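Local coordinates for uncharacterized protein VP1736 (Vibrio parahaemolyticus, PDB 3LXQ) that is of unknown function but belongs to the sulfatase family, within the wider alkaline phosphatase clan of alpha/beta proteins, at residues F162-I165 with A166-L169; G217-D220 with E221-Y224; D228-F231 with E232-S235; V275-S278 with D279-L282; S293-D297 with T298-V302. One frame throughout, in Å; residues are numbered along the deposited sequence. Where two conformers were deposited one is given.

Interaction 1. Residues F162-I165 with A166-L169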
loop_
_atom_site.group_PDB
_atom_site.type_symbol
_atom_site.label_atom_id
_atom_site.label_comp_id
_atom_site.label_asym_id
_atom_site.label_seq_id
_atom_site.Cartn_x
_atom_site.Cartn_y
_atom_site.Cartn_z
ATOM N N PHE A 162 2.160 -17.230 -5.522
ATOM C CA PHE A 162 1.039 -16.385 -5.098
ATOM C C PHE A 162 0.959 -15.233 -6.094
ATOM O O PHE A 162 1.972 -14.857 -6.698
ATOM C CB PHE A 162 1.274 -15.871 -3.678
ATOM C CG PHE A 162 0.032 -15.343 -2.981
ATOM C CD1 PHE A 162 -0.901 -16.215 -2.428
ATOM C CD2 PHE A 162 -0.166 -13.967 -2.831
ATOM C CE1 PHE A 162 -2.018 -15.737 -1.768
ATOM C CE2 PHE A 162 -1.292 -13.471 -2.190
ATOM C CZ PHE A 162 -2.222 -14.356 -1.642
ATOM N N PHE A 163 -0.229 -14.670 -6.290
ATOM C CA PHE A 163 -0.323 -13.538 -7.190
ATOM C C PHE A 163 0.381 -12.288 -6.657
ATOM O O PHE A 163 0.121 -11.847 -5.529
ATOM C CB PHE A 163 -1.767 -13.190 -7.599
ATOM C CG PHE A 163 -1.831 -11.943 -8.429
ATOM C CD1 PHE A 163 -1.618 -11.994 -9.801
ATOM C CD2 PHE A 163 -1.954 -10.703 -7.822
ATOM C CE1 PHE A 163 -1.613 -10.824 -10.560
ATOM C CE2 PHE A 163 -1.939 -9.535 -8.578
ATOM C CZ PHE A 163 -1.787 -9.591 -9.928
ATOM N N THR A 164 1.286 -11.745 -7.474
ATOM C CA THR A 164 1.902 -10.430 -7.233
ATOM C C THR A 164 1.995 -9.665 -8.567
ATOM O O THR A 164 2.122 -10.286 -9.627
ATOM C CB THR A 164 3.344 -10.522 -6.627
ATOM O OG1 THR A 164 4.247 -11.076 -7.598
ATOM C CG2 THR A 164 3.376 -11.364 -5.355
ATOM N N ILE A 165 1.978 -8.334 -8.510
ATOM C CA ILE A 165 2.228 -7.533 -9.713
ATOM C C ILE A 165 3.685 -7.653 -10.153
ATOM O O ILE A 165 4.013 -7.353 -11.298
ATOM C CB ILE A 165 1.849 -6.033 -9.557
ATOM C CG1 ILE A 165 2.642 -5.374 -8.423
ATOM C CG2 ILE A 165 0.323 -5.869 -9.370
ATOM C CD1 ILE A 165 2.793 -3.845 -8.572
ATOM N N ALA A 166 4.552 -8.090 -9.236
ATOM C CA ALA A 166 5.948 -8.367 -9.559
ATOM C C ALA A 166 6.040 -9.434 -10.625
ATOM O O ALA A 166 6.676 -9.207 -11.667
ATOM C CB ALA A 166 6.730 -8.793 -8.327
ATOM N N ASP A 167 5.414 -10.589 -10.382
ATOM C CA ASP A 167 5.539 -11.658 -11.366
ATOM C C ASP A 167 4.675 -11.414 -12.602
ATOM O O ASP A 167 5.024 -11.899 -13.695
ATOM C CB ASP A 167 5.364 -13.059 -10.761
ATOM C CG ASP A 167 3.933 -13.479 -10.651
ATOM O OD1 ASP A 167 3.382 -13.978 -11.658
ATOM O OD2 ASP A 167 3.374 -13.348 -9.547
ATOM N N LEU A 168 3.609 -10.630 -12.459
ATOM C CA LEU A 168 2.798 -10.237 -13.619
ATOM C C LEU A 168 3.661 -9.397 -14.552
ATOM O O LEU A 168 3.779 -9.713 -15.734
ATOM C CB LEU A 168 1.520 -9.480 -13.203
ATOM C CG LEU A 168 0.566 -8.939 -14.296
ATOM C CD1 LEU A 168 0.054 -10.040 -15.237
ATOM C CD2 LEU A 168 -0.606 -8.174 -13.712
ATOM N N LEU A 169 4.293 -8.362 -14.004
ATOM C CA LEU A 169 5.161 -7.489 -14.785
ATOM C C LEU A 169 6.377 -8.229 -15.351
ATOM O O LEU A 169 6.763 -7.985 -16.494
ATOM C CB LEU A 169 5.548 -6.228 -13.991
ATOM C CG LEU A 169 4.371 -5.268 -13.737
ATOM C CD1 LEU A 169 4.701 -4.174 -12.725
ATOM C CD2 LEU A 169 3.827 -4.655 -15.041
#
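Thr164 and Asp167 meet side chain to side chain where a loop becomes helix 165-171, a worked example of a capping box. Thr164 CB stands 3.8 Å from Ala166 N. Beyond it, OG1 is turned back between the backbone N and the carbonyl carbon (chi1 68°), which points it at the amides of the first turn, where Asp167 N donates to Thr164 OG1 at 3.1 Å along a nearly straight path (165°). The same OG1 lies 3.5 Å from Ala166 CB and is also hydrogen-bonded to Asn196 O, so the hydroxyl is gripped from two parts of the chain. The reciprocal half of the box is less secure: Thr164 N to Asp167 OD2 is a weak bond of 3.4 Å. Asp167 OD2 also lies 3.1 Å from Thr164 OG1, and both distances rest on one of two deposited conformers of Asp167. The two side chains cross at about a right angle. The backbone bond from Leu168 N to Thr164 O, 3.2 Å, continues the turn. Alongside, Leu168 CD2 comes up to the edge of the Phe163 ring, 4.2 Å from Phe163 CZ. Ile165, Leu168 and Leu169 pack on Leu351 of helix 346-353, while Ile165, Ala166 and Leu169 rest on Phe242 of strand 241-246.

Interaction 2. Residues G217-D220 with E221-Y224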
loop_
_atom_site.group_PDB
_atom_site.type_symbol
_atom_site.label_atom_id
_atom_site.label_comp_id
_atom_site.label_asym_id
_atom_site.label_seq_id
_atom_site.Cartn_x
_atom_site.Cartn_y
_atom_site.Cartn_z
ATOM N N GLY A 217 19.743 -0.221 9.234
ATOM C CA GLY A 217 20.513 -0.177 7.984
ATOM C C GLY A 217 20.909 1.233 7.579
ATOM O O GLY A 217 20.998 2.129 8.418
ATOM N N VAL A 218 21.127 1.440 6.281
ATOM C CA VAL A 218 21.488 2.777 5.754
ATOM C C VAL A 218 20.329 3.775 5.880
ATOM O O VAL A 218 19.142 3.385 5.827
ATOM C CB VAL A 218 21.979 2.721 4.285
ATOM C CG1 VAL A 218 23.103 1.711 4.124
ATOM C CG2 VAL A 218 20.842 2.400 3.337
ATOM N N SER A 219 20.668 5.052 6.057
ATOM C CA SER A 219 19.659 6.116 6.140
ATOM C C SER A 219 18.831 6.180 4.851
ATOM O O SER A 219 19.208 5.582 3.837
ATOM C CB SER A 219 20.313 7.469 6.430
ATOM O OG SER A 219 21.064 7.934 5.309
ATOM N N ASP A 220 17.694 6.875 4.903
ATOM C CA ASP A 220 16.812 6.962 3.748
ATOM C C ASP A 220 17.428 7.775 2.599
ATOM O O ASP A 220 17.169 7.468 1.447
ATOM C CB ASP A 220 15.428 7.480 4.149
ATOM C CG ASP A 220 14.673 6.506 5.057
ATOM O OD1 ASP A 220 14.987 5.284 5.046
ATOM O OD2 ASP A 220 13.765 6.970 5.796
ATOM N N GLU A 221 18.268 8.769 2.897
ATOM C CA GLU A 221 18.994 9.472 1.810
ATOM C C GLU A 221 19.907 8.518 1.028
ATOM O O GLU A 221 19.921 8.558 -0.194
ATOM C CB GLU A 221 19.754 10.729 2.285
ATOM C CG GLU A 221 20.536 11.437 1.155
ATOM C CD GLU A 221 21.024 12.852 1.493
ATOM O OE1 GLU A 221 21.140 13.204 2.685
ATOM O OE2 GLU A 221 21.311 13.619 0.555
ATOM N N ASP A 222 20.634 7.640 1.729
ATOM C CA ASP A 222 21.462 6.621 1.060
ATOM C C ASP A 222 20.609 5.647 0.255
ATOM O O ASP A 222 20.970 5.267 -0.863
ATOM C CB ASP A 222 22.363 5.870 2.051
ATOM C CG ASP A 222 23.355 6.790 2.755
ATOM O OD1 ASP A 222 24.142 7.493 2.070
ATOM O OD2 ASP A 222 23.325 6.815 4.003
ATOM N N LEU A 223 19.471 5.252 0.825
ATOM C CA LEU A 223 18.492 4.426 0.113
ATOM C C LEU A 223 18.072 5.082 -1.200
ATOM O O LEU A 223 18.050 4.442 -2.250
ATOM C CB LEU A 223 17.244 4.213 0.970
ATOM C CG LEU A 223 16.071 3.443 0.350
ATOM C CD1 LEU A 223 16.370 1.953 0.231
ATOM C CD2 LEU A 223 14.824 3.669 1.186
ATOM N N TYR A 224 17.755 6.368 -1.102
ATOM C CA TYR A 224 17.247 7.144 -2.214
ATOM C C TYR A 224 18.320 7.502 -3.246
ATOM O O TYR A 224 18.001 7.667 -4.425
ATOM C CB TYR A 224 16.550 8.406 -1.697
ATOM C CG TYR A 224 15.167 8.205 -1.084
ATOM C CD1 TYR A 224 14.216 7.358 -1.672
ATOM C CD2 TYR A 224 14.792 8.912 0.056
ATOM C CE1 TYR A 224 12.933 7.209 -1.115
ATOM C CE2 TYR A 224 13.522 8.772 0.618
ATOM C CZ TYR A 224 12.603 7.928 0.035
ATOM O OH TYR A 224 11.365 7.824 0.618
#
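Ser219 and Asp222 face each other at the start of helix 220-234, with the hydroxyl rising over the flat of the carboxylate instead of meeting its rim. Ser219 OG donates to Asp222 OD2 at 2.8 Å from a position 55° out of the carboxylate plane. A first torsion that sets OG between the backbone N and the carbonyl carbon (chi1 70°) brings it within reach of the carboxylate of Asp222. The carboxylate has further holds: Gly211 N binds OD1 and Phe212 N binds OD2, so its rotation is fixed from a separate loop. Val218 crosses Asp222 at a slant, CB to CB 3.9 Å. Ser219 is the N-cap residue, and the helix follows directly from the short strand 217-218, so a beta-to-alpha junction is tied by side chains as well as by the bond from Leu223 N to Ser219 O, 3.0 Å. Asp220 and Leu223 run side by side and point the same way, with Asp220 OD1 and Leu223 CD2 4.2 Å apart. Ser248 N and Ser249 N both bind Asp220 OD1, and Ser278 OG binds OD2, so this buried charge is well supplied with partners. Asp220 O stands obliquely off the Tyr224 ring, 3.1 Å from Tyr224 CD2, and itself accepts from Tyr224 N at 2.8 Å. At the far end of the ring, Tyr224 OH is hydrogen-bonded to Gln93 NE2 of strand 87-93.

Interaction 3. Residues D228-F231 with E232-S235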
loop_
_atom_site.group_PDB
_atom_site.type_symbol
_atom_site.label_atom_id
_atom_site.label_comp_id
_atom_site.label_asym_id
_atom_site.label_seq_id
_atom_site.Cartn_x
_atom_site.Cartn_y
_atom_site.Cartn_z
ATOM N N ASP A 228 17.897 6.171 -7.203
ATOM C CA ASP A 228 18.308 7.042 -8.321
ATOM C C ASP A 228 19.442 6.459 -9.179
ATOM O O ASP A 228 19.467 6.658 -10.402
ATOM C CB ASP A 228 18.692 8.430 -7.781
ATOM C CG ASP A 228 19.307 9.336 -8.848
ATOM O OD1 ASP A 228 20.548 9.443 -8.859
ATOM O OD2 ASP A 228 18.561 9.927 -9.664
ATOM N N GLU A 229 20.376 5.764 -8.527
ATOM C CA GLU A 229 21.483 5.049 -9.191
ATOM C C GLU A 229 20.974 3.862 -10.011
ATOM O O GLU A 229 21.396 3.653 -11.150
ATOM C CB GLU A 229 22.484 4.514 -8.152
ATOM C CG GLU A 229 23.861 5.152 -8.128
ATOM C CD GLU A 229 24.902 4.274 -7.432
ATOM O OE1 GLU A 229 24.557 3.553 -6.464
ATOM O OE2 GLU A 229 26.073 4.298 -7.864
ATOM N N GLU A 230 20.079 3.086 -9.410
ATOM C CA GLU A 230 19.543 1.868 -10.006
ATOM C C GLU A 230 18.604 2.178 -11.158
ATOM O O GLU A 230 18.484 1.392 -12.093
ATOM C CB GLU A 230 18.771 1.067 -8.944
ATOM C CG GLU A 230 19.649 0.161 -8.096
ATOM C CD GLU A 230 20.226 -0.996 -8.905
ATOM O OE1 GLU A 230 21.397 -0.901 -9.332
ATOM O OE2 GLU A 230 19.505 -1.988 -9.144
ATOM N N PHE A 231 17.913 3.311 -11.054
ATOM C CA PHE A 231 16.899 3.687 -12.027
ATOM C C PHE A 231 17.584 4.276 -13.244
ATOM O O PHE A 231 17.233 3.936 -14.366
ATOM C CB PHE A 231 15.906 4.695 -11.441
ATOM C CG PHE A 231 15.128 4.184 -10.244
ATOM C CD1 PHE A 231 14.885 2.826 -10.072
ATOM C CD2 PHE A 231 14.623 5.078 -9.305
ATOM C CE1 PHE A 231 14.171 2.365 -8.981
ATOM C CE2 PHE A 231 13.889 4.617 -8.204
ATOM C CZ PHE A 231 13.673 3.253 -8.046
ATOM N N GLU A 232 18.565 5.149 -13.020
ATOM C CA GLU A 232 19.351 5.712 -14.129
ATOM C C GLU A 232 20.171 4.637 -14.835
ATOM O O GLU A 232 20.523 4.783 -16.012
ATOM C CB GLU A 232 20.246 6.856 -13.661
ATOM C CG GLU A 232 20.245 8.047 -14.626
ATOM C CD GLU A 232 19.910 9.352 -13.919
ATOM O OE1 GLU A 232 19.959 9.404 -12.662
ATOM O OE2 GLU A 232 19.582 10.326 -14.619
ATOM N N ARG A 233 20.461 3.566 -14.099
ATOM C CA ARG A 233 21.087 2.365 -14.635
ATOM C C ARG A 233 20.097 1.596 -15.504
ATOM O O ARG A 233 20.349 1.391 -16.695
ATOM C CB ARG A 233 21.600 1.476 -13.493
ATOM C CG ARG A 233 22.472 0.285 -13.923
ATOM C CD ARG A 233 21.651 -0.785 -14.667
ATOM N NE ARG A 233 21.772 -2.134 -14.112
ATOM C CZ ARG A 233 21.726 -2.436 -12.818
ATOM N NH1 ARG A 233 21.838 -3.698 -12.436
ATOM N NH2 ARG A 233 21.553 -1.489 -11.905
ATOM N N LEU A 234 18.973 1.185 -14.912
ATOM C CA LEU A 234 17.966 0.383 -15.620
ATOM C C LEU A 234 17.407 1.087 -16.866
ATOM O O LEU A 234 17.079 0.433 -17.864
ATOM C CB LEU A 234 16.832 -0.050 -14.677
ATOM C CG LEU A 234 17.143 -1.125 -13.620
ATOM C CD1 LEU A 234 16.128 -1.094 -12.466
ATOM C CD2 LEU A 234 17.249 -2.534 -14.231
ATOM N N SER A 235 17.334 2.415 -16.813
ATOM C CA SER A 235 16.779 3.212 -17.908
ATOM C C SER A 235 17.690 3.227 -19.133
ATOM O O SER A 235 17.238 3.540 -20.233
ATOM C CB SER A 235 16.489 4.644 -17.446
ATOM O OG SER A 235 17.690 5.327 -17.105
#
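Glu230 and Arg233 form a salt bridge one turn apart on helix 220-234, with Arg233 NH2 2.6 Å from Glu230 OE1. The two side chains lie side by side and point the same way, yet their flat groups are steeply turned, 70° apart. OE1 sits at the edge of the guanidinium, in its plane, whereas NH2 meets the carboxylate from above. A bend in the glutamate chain (chi2 -68°) swings its end back to the arginine. The backbone bond from Leu234 N to Glu230 O, 2.9 Å, holds the turn. On another flank Asp228 OD2 and Glu232 OE1 approach to 3.3 Å, a pair of like charges. Outside partners probably offset it: Asp228 OD1 makes a salt bridge to Lys288 NZ, Tyr294 OH bonds Asp228 OD2, and Ser293 N bonds Glu232 OE2. Farther along, Ser235 N donates to Phe231 O at 2.9 Å. Phe231 and Leu234 face strands 175-180 and 241-246, and the Phe231 ring meets Tyr294 edge-to-face. The charged groups lie mostly on the other flanks, with Glu230 buried at the border, where it touches Ile179 and Val202. This is the pattern of a helix packing on the central sheet of an alpha/beta fold.

Interaction 4. Residues V275-S278 with D279-L282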
loop_
_atom_site.group_PDB
_atom_site.type_symbol
_atom_site.label_atom_id
_atom_site.label_comp_id
_atom_site.label_asym_id
_atom_site.label_seq_id
_atom_site.Cartn_x
_atom_site.Cartn_y
_atom_site.Cartn_z
ATOM N N VAL A 275 10.712 11.098 10.950
ATOM C CA VAL A 275 9.766 11.386 9.863
ATOM C C VAL A 275 10.251 12.604 9.062
ATOM O O VAL A 275 10.364 12.541 7.834
ATOM C CB VAL A 275 8.314 11.595 10.379
ATOM C CG1 VAL A 275 7.408 12.181 9.283
ATOM C CG2 VAL A 275 7.727 10.281 10.914
ATOM N N LYS A 276 10.564 13.693 9.763
ATOM C CA LYS A 276 11.045 14.900 9.095
ATOM C C LYS A 276 12.350 14.648 8.337
ATOM O O LYS A 276 12.521 15.170 7.234
ATOM C CB LYS A 276 11.192 16.074 10.068
ATOM C CG LYS A 276 11.417 17.419 9.368
ATOM C CD LYS A 276 11.221 18.599 10.300
ATOM C CE LYS A 276 11.158 19.898 9.503
ATOM N NZ LYS A 276 11.301 21.106 10.366
ATOM N N TYR A 277 13.251 13.844 8.915
ATOM C CA TYR A 277 14.432 13.388 8.179
ATOM C C TYR A 277 14.038 12.640 6.902
ATOM O O TYR A 277 14.541 12.955 5.820
ATOM C CB TYR A 277 15.399 12.523 9.019
ATOM C CG TYR A 277 16.440 11.893 8.118
ATOM C CD1 TYR A 277 17.508 12.643 7.637
ATOM C CD2 TYR A 277 16.298 10.583 7.660
ATOM C CE1 TYR A 277 18.432 12.093 6.765
ATOM C CE2 TYR A 277 17.220 10.021 6.786
ATOM C CZ TYR A 277 18.284 10.785 6.341
ATOM O OH TYR A 277 19.212 10.238 5.485
ATOM N N SER A 278 13.151 11.651 7.035
ATOM C CA SER A 278 12.680 10.871 5.886
ATOM C C SER A 278 12.058 11.745 4.795
ATOM O O SER A 278 12.255 11.484 3.608
ATOM C CB SER A 278 11.690 9.797 6.318
ATOM O OG SER A 278 11.322 8.992 5.208
ATOM N N ASP A 279 11.319 12.776 5.206
ATOM C CA ASP A 279 10.805 13.788 4.275
ATOM C C ASP A 279 11.919 14.515 3.519
ATOM O O ASP A 279 11.846 14.664 2.287
ATOM C CB ASP A 279 9.956 14.837 4.991
ATOM C CG ASP A 279 9.412 15.887 4.034
ATOM O OD1 ASP A 279 8.451 15.562 3.297
ATOM O OD2 ASP A 279 9.941 17.021 4.004
ATOM N N TYR A 280 12.926 14.993 4.257
ATOM C CA TYR A 280 14.084 15.625 3.638
ATOM C C TYR A 280 14.729 14.646 2.667
ATOM O O TYR A 280 15.142 15.027 1.580
ATOM C CB TYR A 280 15.109 16.084 4.694
ATOM C CG TYR A 280 16.537 16.059 4.191
ATOM C CD1 TYR A 280 17.110 17.182 3.582
ATOM C CD2 TYR A 280 17.310 14.899 4.297
ATOM C CE1 TYR A 280 18.424 17.149 3.104
ATOM C CE2 TYR A 280 18.614 14.857 3.823
ATOM C CZ TYR A 280 19.163 15.977 3.230
ATOM O OH TYR A 280 20.456 15.913 2.770
ATOM N N ALA A 281 14.816 13.387 3.080
ATOM C CA ALA A 281 15.451 12.353 2.285
ATOM C C ALA A 281 14.676 12.090 0.995
ATOM O O ALA A 281 15.290 11.869 -0.054
ATOM C CB ALA A 281 15.604 11.075 3.103
ATOM N N LEU A 282 13.339 12.131 1.072
ATOM C CA LEU A 282 12.475 11.951 -0.100
ATOM C C LEU A 282 12.642 13.103 -1.084
ATOM O O LEU A 282 12.713 12.879 -2.299
ATOM C CB LEU A 282 11.000 11.805 0.306
ATOM C CG LEU A 282 9.945 11.633 -0.794
ATOM C CD1 LEU A 282 10.189 10.382 -1.632
ATOM C CD2 LEU A 282 8.546 11.615 -0.202
#
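Tyr277 and Tyr280, one turn apart on helix 271-289, make the aromatic part of this contact. Their rings meet at an intermediate tilt, planes at 39° and centroids 5.9 Å apart, with Tyr277 CE1 3.9 Å from Tyr280 CD2. Tyr277 owes its reach to a side chain swung away from its backbone N (chi1 170°), which lays the ring along the following turn. Apolar packing continues from there: Ala281 CB sits over one face of the Tyr277 ring, 4.2 Å from Tyr277 CE2. The carbonyl oxygen Tyr277 O, meanwhile, lies at the edge of the Tyr280 ring and in its plane, 3.7 Å from Tyr280 CD2. Main-chain bonds are those of a regular alpha-helix, among them Ala281 N to Tyr277 O at 2.8 Å and Leu282 N to Ser278 O at 2.8 Å. This helix is the connection of a beta-alpha-beta crossover, leaving strand 241-246 and leading to strand 298-304, both parallel to strand 87-93. Ser278 touches Gln93 and Leu282 touches Leu91 of that strand. The polar side-chain ends are bonded to other parts of the chain. Tyr277 OH is bound to Ser219 OG and to Glu221 N, and Tyr280 OH to Glu221 OE1, so both phenols reach the start of helix 220-234. The carboxylate of Asp279 instead takes Asn112 N on OD2 and Leu113 N on OD1, two successive amides at the beginning of helix 111-118.

Interaction 5. Residues S293-D297 with T298-V302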
loop_
_atom_site.group_PDB
_atom_site.type_symbol
_atom_site.label_atom_id
_atom_site.label_comp_id
_atom_site.label_asym_id
_atom_site.label_seq_id
_atom_site.Cartn_x
_atom_site.Cartn_y
_atom_site.Cartn_z
ATOM N N SER A 293 17.148 10.695 -16.202
ATOM C CA SER A 293 16.902 10.146 -17.534
ATOM C C SER A 293 15.711 9.193 -17.563
ATOM O O SER A 293 15.283 8.754 -18.634
ATOM C CB SER A 293 18.161 9.456 -18.089
ATOM O OG SER A 293 18.135 8.049 -17.881
ATOM N N TYR A 294 15.179 8.869 -16.385
ATOM C CA TYR A 294 14.027 7.984 -16.291
ATOM C C TYR A 294 12.695 8.736 -16.096
ATOM O O TYR A 294 11.624 8.142 -16.232
ATOM C CB TYR A 294 14.251 6.925 -15.193
ATOM C CG TYR A 294 14.675 7.475 -13.844
ATOM C CD1 TYR A 294 13.729 7.938 -12.931
ATOM C CD2 TYR A 294 16.017 7.518 -13.475
ATOM C CE1 TYR A 294 14.105 8.444 -11.689
ATOM C CE2 TYR A 294 16.405 8.018 -12.231
ATOM C CZ TYR A 294 15.443 8.479 -11.349
ATOM O OH TYR A 294 15.815 8.979 -10.123
ATOM N N TRP A 295 12.774 10.040 -15.805
ATOM C CA TRP A 295 11.605 10.839 -15.401
ATOM C C TRP A 295 10.441 10.828 -16.390
ATOM O O TRP A 295 9.278 10.681 -15.984
ATOM C CB TRP A 295 11.991 12.289 -15.097
ATOM C CG TRP A 295 10.820 13.091 -14.589
ATOM C CD1 TRP A 295 10.087 14.009 -15.288
ATOM C CD2 TRP A 295 10.225 13.011 -13.287
ATOM N NE1 TRP A 295 9.089 14.522 -14.496
ATOM C CE2 TRP A 295 9.148 13.927 -13.264
ATOM C CE3 TRP A 295 10.510 12.268 -12.129
ATOM C CZ2 TRP A 295 8.349 14.120 -12.128
ATOM C CZ3 TRP A 295 9.715 12.457 -11.001
ATOM C CH2 TRP A 295 8.645 13.372 -11.010
ATOM N N ASP A 296 10.762 10.991 -17.670
ATOM C CA ASP A 296 9.771 10.965 -18.749
ATOM C C ASP A 296 8.958 9.678 -18.747
ATOM O O ASP A 296 7.770 9.676 -19.074
ATOM C CB ASP A 296 10.470 11.094 -20.110
ATOM C CG ASP A 296 10.799 12.528 -20.473
ATOM O OD1 ASP A 296 10.546 13.440 -19.654
ATOM O OD2 ASP A 296 11.314 12.743 -21.595
ATOM N N ASP A 297 9.609 8.590 -18.350
ATOM C CA ASP A 297 9.132 7.252 -18.648
ATOM C C ASP A 297 8.560 6.511 -17.428
ATOM O O ASP A 297 8.317 5.302 -17.500
ATOM C CB ASP A 297 10.293 6.463 -19.264
ATOM C CG ASP A 297 9.842 5.228 -20.029
ATOM O OD1 ASP A 297 10.735 4.446 -20.431
ATOM O OD2 ASP A 297 8.623 5.037 -20.243
ATOM N N THR A 298 8.316 7.230 -16.327
ATOM C CA THR A 298 8.040 6.568 -15.046
ATOM C C THR A 298 6.889 7.150 -14.237
ATOM O O THR A 298 6.691 8.373 -14.204
ATOM C CB THR A 298 9.305 6.564 -14.158
ATOM O OG1 THR A 298 10.417 6.076 -14.915
ATOM C CG2 THR A 298 9.102 5.681 -12.912
ATOM N N ILE A 299 6.143 6.251 -13.582
ATOM C CA ILE A 299 5.133 6.608 -12.602
ATOM C C ILE A 299 5.671 6.276 -11.212
ATOM O O ILE A 299 6.177 5.172 -10.977
ATOM C CB ILE A 299 3.795 5.837 -12.829
ATOM C CG1 ILE A 299 3.167 6.186 -14.186
ATOM C CG2 ILE A 299 2.808 6.067 -11.665
ATOM C CD1 ILE A 299 2.705 7.628 -14.345
ATOM N N PHE A 300 5.553 7.246 -10.304
ATOM C CA PHE A 300 6.005 7.113 -8.932
ATOM C C PHE A 300 4.802 7.157 -8.007
ATOM O O PHE A 300 3.853 7.908 -8.250
ATOM C CB PHE A 300 6.966 8.252 -8.568
ATOM C CG PHE A 300 8.201 8.314 -9.432
ATOM C CD1 PHE A 300 8.184 8.987 -10.655
ATOM C CD2 PHE A 300 9.386 7.717 -9.018
ATOM C CE1 PHE A 300 9.324 9.053 -11.458
ATOM C CE2 PHE A 300 10.547 7.773 -9.822
ATOM C CZ PHE A 300 10.509 8.441 -11.037
ATOM N N ILE A 301 4.833 6.341 -6.954
ATOM C CA ILE A 301 3.836 6.453 -5.906
ATOM C C ILE A 301 4.523 6.621 -4.547
ATOM O O ILE A 301 5.404 5.875 -4.209
ATOM C CB ILE A 301 2.746 5.305 -5.959
ATOM C CG1 ILE A 301 1.657 5.528 -4.914
ATOM C CG2 ILE A 301 3.352 3.901 -5.808
ATOM C CD1 ILE A 301 0.458 4.617 -5.107
ATOM N N VAL A 302 4.142 7.647 -3.804
ATOM C CA VAL A 302 4.604 7.802 -2.426
ATOM C C VAL A 302 3.438 7.346 -1.568
ATOM O O VAL A 302 2.384 7.973 -1.572
ATOM C CB VAL A 302 4.931 9.261 -2.051
ATOM C CG1 VAL A 302 5.378 9.351 -0.581
ATOM C CG2 VAL A 302 5.989 9.866 -2.987
#
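Tyr294 and Thr298 are joined by a short hydrogen bond, Thr298 OG1 to Tyr294 O at 2.7 Å, across the turn that leads into strand 298-304. The hydroxyl is brought there by a first torsion that sets OG1 anti to its own carbonyl carbon (chi1 -50°), and it arrives above the plane of the tyrosine carbonyl. Asp297 N reaches Tyr294 O from the opposite face at 3.0 Å, so two donors grip this oxygen. Asn87 ND2 is a further partner of Thr298 OG1. The tight packing lies beside this bond, around Phe300. Phe300 CZ comes to 3.7 Å from Tyr294 CE1, edge against edge, the two side chains crossing at about a right angle. Thr298 CG2 sits over one face of the Phe300 ring, near its rim. Trp295 approaches differently: its six-membered ring is tilted by 23° to the Phe300 ring but slid so far that they barely overlap, although Trp295 CZ3 and Phe300 CE1 come to 3.5 Å. One polar atom pays for the burial, since Thr298 O has no partner in the model. The outer side of the turn is looser: Ser293 and Asp296 are exposed there and Trp295 is only partly covered. Inward, Phe300 continues onto Val89, Ile328 and Phe285. A short 3-10 turn at the end of a crossover, leading into an inner strand of the central sheet, fits an alpha/beta fold such as that of the alkaline phosphatase clan.

In the fold
Two helices and one strand tie most of these contacts together. Interactions 2 and 3 sit on successive parts of helix 220-234, centres 16 Å apart. The centres of interactions 2 and 4 are 10 Å apart, and their helices are stitched together by tyrosine hydroxyls. Interaction 5 meets interaction 3 at its far end, 11 Å between centres, with Ser235 OG 2.9 Å from Ser293 OG. It also touches interaction 4 through Leu282 CD2 and Val302 CG1, 3.9 Å apart, where helix 271-289 packs on strand 298-304. Interaction 1 stands apart: its nearest atoms are about 8 Å from those of interaction 5 and about 17 Å from those of interactions 2 and 4.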